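Local coordinates for protein 2-dehydro-3-deoxyphosphogluconate aldolase (Vibrio fischeri, PDB 3NZR) that is an aldolase-family protein with a TIM-barrel fold, at residues E173-V178 with E201-I206. Sequence-based numbering, arbitrary orientation.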
loop_
_atom_site.group_PDB
_atom_site.type_symbol
_atom_site.label_atom_id
_atom_site.label_comp_id
_atom_site.label_asym_id
_atom_site.label_seq_id
_atom_site.Cartn_x
_atom_site.Cartn_y
_atom_site.Cartn_z
ATOM N N GLU A 173 -1.694 26.968 6.975
ATOM C CA GLU A 173 -1.381 26.430 8.301
ATOM C C GLU A 173 -1.342 24.912 8.291
ATOM O O GLU A 173 -0.475 24.338 8.934
ATOM C CB GLU A 173 -2.356 26.929 9.376
ATOM C CG GLU A 173 -2.424 28.498 9.506
ATOM C CD GLU A 173 -3.445 29.202 8.542
ATOM O OE1 GLU A 173 -4.062 28.542 7.635
ATOM O OE2 GLU A 173 -3.615 30.457 8.701
ATOM N N GLU A 174 -2.269 24.254 7.583
ATOM C CA GLU A 174 -2.176 22.805 7.433
ATOM C C GLU A 174 -0.885 22.433 6.681
ATOM O O GLU A 174 -0.218 21.485 7.044
ATOM C CB GLU A 174 -3.361 22.266 6.696
ATOM C CG GLU A 174 -4.648 22.324 7.492
ATOM C CD GLU A 174 -5.752 21.551 6.791
ATOM O OE1 GLU A 174 -5.596 20.305 6.684
ATOM O OE2 GLU A 174 -6.712 22.195 6.310
ATOM N N PHE A 175 -0.552 23.206 5.654
ATOM C CA PHE A 175 0.603 22.940 4.813
ATOM C C PHE A 175 1.856 23.112 5.600
ATOM O O PHE A 175 2.747 22.288 5.526
ATOM C CB PHE A 175 0.623 23.880 3.599
ATOM C CG PHE A 175 1.848 23.750 2.725
ATOM C CD1 PHE A 175 2.101 22.573 2.014
ATOM C CD2 PHE A 175 2.724 24.806 2.554
ATOM C CE1 PHE A 175 3.186 22.472 1.197
ATOM C CE2 PHE A 175 3.837 24.699 1.684
ATOM C CZ PHE A 175 4.049 23.521 0.994
ATOM N N ALA A 176 1.957 24.221 6.351
ATOM C CA ALA A 176 3.119 24.433 7.189
ATOM C C ALA A 176 3.371 23.237 8.125
ATOM O O ALA A 176 4.514 22.876 8.338
ATOM C CB ALA A 176 2.995 25.732 8.002
ATOM N N CYS A 177 2.322 22.621 8.668
ATOM C CA CYS A 177 2.487 21.470 9.544
ATOM C C CYS A 177 2.901 20.213 8.740
ATOM O O CYS A 177 3.681 19.409 9.229
ATOM C CB CYS A 177 1.198 21.187 10.262
ATOM S SG CYS A 177 1.232 19.729 11.305
ATOM N N VAL A 178 2.451 20.075 7.505
ATOM C CA VAL A 178 2.923 18.943 6.682
ATOM C C VAL A 178 4.390 19.047 6.336
ATOM O O VAL A 178 5.135 18.044 6.381
ATOM C CB VAL A 178 2.059 18.776 5.442
ATOM C CG1 VAL A 178 2.678 17.699 4.530
ATOM C CG2 VAL A 178 0.648 18.473 5.842
ATOM N N GLU A 201 6.493 32.027 -4.554
ATOM C CA GLU A 201 7.546 32.340 -3.583
ATOM C C GLU A 201 7.107 32.106 -2.137
ATOM O O GLU A 201 7.820 31.478 -1.385
ATOM C CB GLU A 201 8.102 33.741 -3.806
ATOM C CG GLU A 201 8.994 33.808 -5.061
ATOM C CD GLU A 201 9.134 35.230 -5.687
ATOM O OE1 GLU A 201 10.274 35.601 -5.998
ATOM O OE2 GLU A 201 8.118 35.942 -5.908
ATOM N N GLU A 202 5.931 32.575 -1.768
ATOM C CA GLU A 202 5.491 32.479 -0.377
ATOM C C GLU A 202 5.222 31.021 0.019
ATOM O O GLU A 202 5.508 30.634 1.119
ATOM C CB GLU A 202 4.236 33.323 -0.136
ATOM C CG GLU A 202 4.054 33.756 1.304
ATOM C CD GLU A 202 2.827 34.646 1.501
ATOM O OE1 GLU A 202 2.458 35.388 0.573
ATOM O OE2 GLU A 202 2.224 34.601 2.600
ATOM N N ILE A 203 4.689 30.241 -0.909
ATOM C CA ILE A 203 4.436 28.813 -0.675
ATOM C C ILE A 203 5.751 28.062 -0.538
ATOM O O ILE A 203 5.892 27.233 0.404
ATOM C CB ILE A 203 3.601 28.225 -1.805
ATOM C CG1 ILE A 203 2.186 28.792 -1.763
ATOM C CG2 ILE A 203 3.566 26.683 -1.771
ATOM C CD1 ILE A 203 1.383 28.452 -3.003
HETATM N N MSE A 204 6.692 28.269 -1.483
HETATM C CA MSE A 204 8.020 27.596 -1.376
HETATM C C MSE A 204 8.734 28.039 -0.069
HETATM O O MSE A 204 9.288 27.205 0.648
HETATM C CB MSE A 204 8.940 27.917 -2.552
HETATM C CG MSE A 204 8.466 27.392 -3.874
HETATM SE SE MSE A 204 8.256 25.413 -3.742
HETATM C CE MSE A 204 10.165 25.039 -3.738
ATOM N N GLN A 205 8.692 29.340 0.251
ATOM C CA GLN A 205 9.359 29.775 1.494
ATOM C C GLN A 205 8.869 29.017 2.702
ATOM O O GLN A 205 9.581 28.896 3.645
ATOM C CB GLN A 205 9.204 31.275 1.737
ATOM C CG GLN A 205 10.212 31.898 2.697
ATOM C CD GLN A 205 11.617 31.696 2.201
ATOM O OE1 GLN A 205 12.414 30.977 2.812
ATOM N NE2 GLN A 205 11.929 32.327 1.072
ATOM N N ILE A 206 7.635 28.534 2.707
ATOM C CA ILE A 206 7.126 27.822 3.881
ATOM C C ILE A 206 7.846 26.487 4.035
ATOM O O ILE A 206 8.267 26.122 5.105
ATOM C CB ILE A 206 5.611 27.564 3.791
ATOM C CG1 ILE A 206 4.881 28.893 3.873
ATOM C CG2 ILE A 206 5.163 26.594 4.896
ATOM C CD1 ILE A 206 3.486 28.865 3.493
#
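The ring of F175 reaches across to I203 and I206, and its CE2 corner makes the closest approach, 3.5 Å from the carbonyl O of I203. That oxygen lies at the ring edge and in its plane, a position suited to a weak C-H···O contact. It is already an acceptor within its own helix, taking I206 N at 3.2 Å. I203 CG2 stands 4.0 Å from F175 CE2. I206 CG2 lodges between the F175 ring and the A176 backbone of the same helix: it is 3.8 Å from F175 CD2 and 3.8 Å from A176 CA, with A176 CB slightly farther away. The methyl gets there because CG2 of I206 is anti to the backbone N, while CG1 lies beside that N (chi1 -67°).

A176 and I206 also form the closest CA pair, at 6.2 Å. The segment axes approach to 10.5 Å and their N-to-C directions differ by 38°, consistent with successive outer helices of a TIM barrel, here 172-184 and 200-209, joined through strand 188-191.

Further in, F175 packs on Y163 of strand 160-163 and on L189 and P191 of strand 188-191, so its ring bridges helix layer and parallel sheet. CG anti to the backbone N (chi1 175°) turns the ring toward helix 200-209. E174 accepts hydrogen bonds from T122 N and G123 N; E202 forms a salt bridge with R172, tying the two helices together near their N-terminal ends.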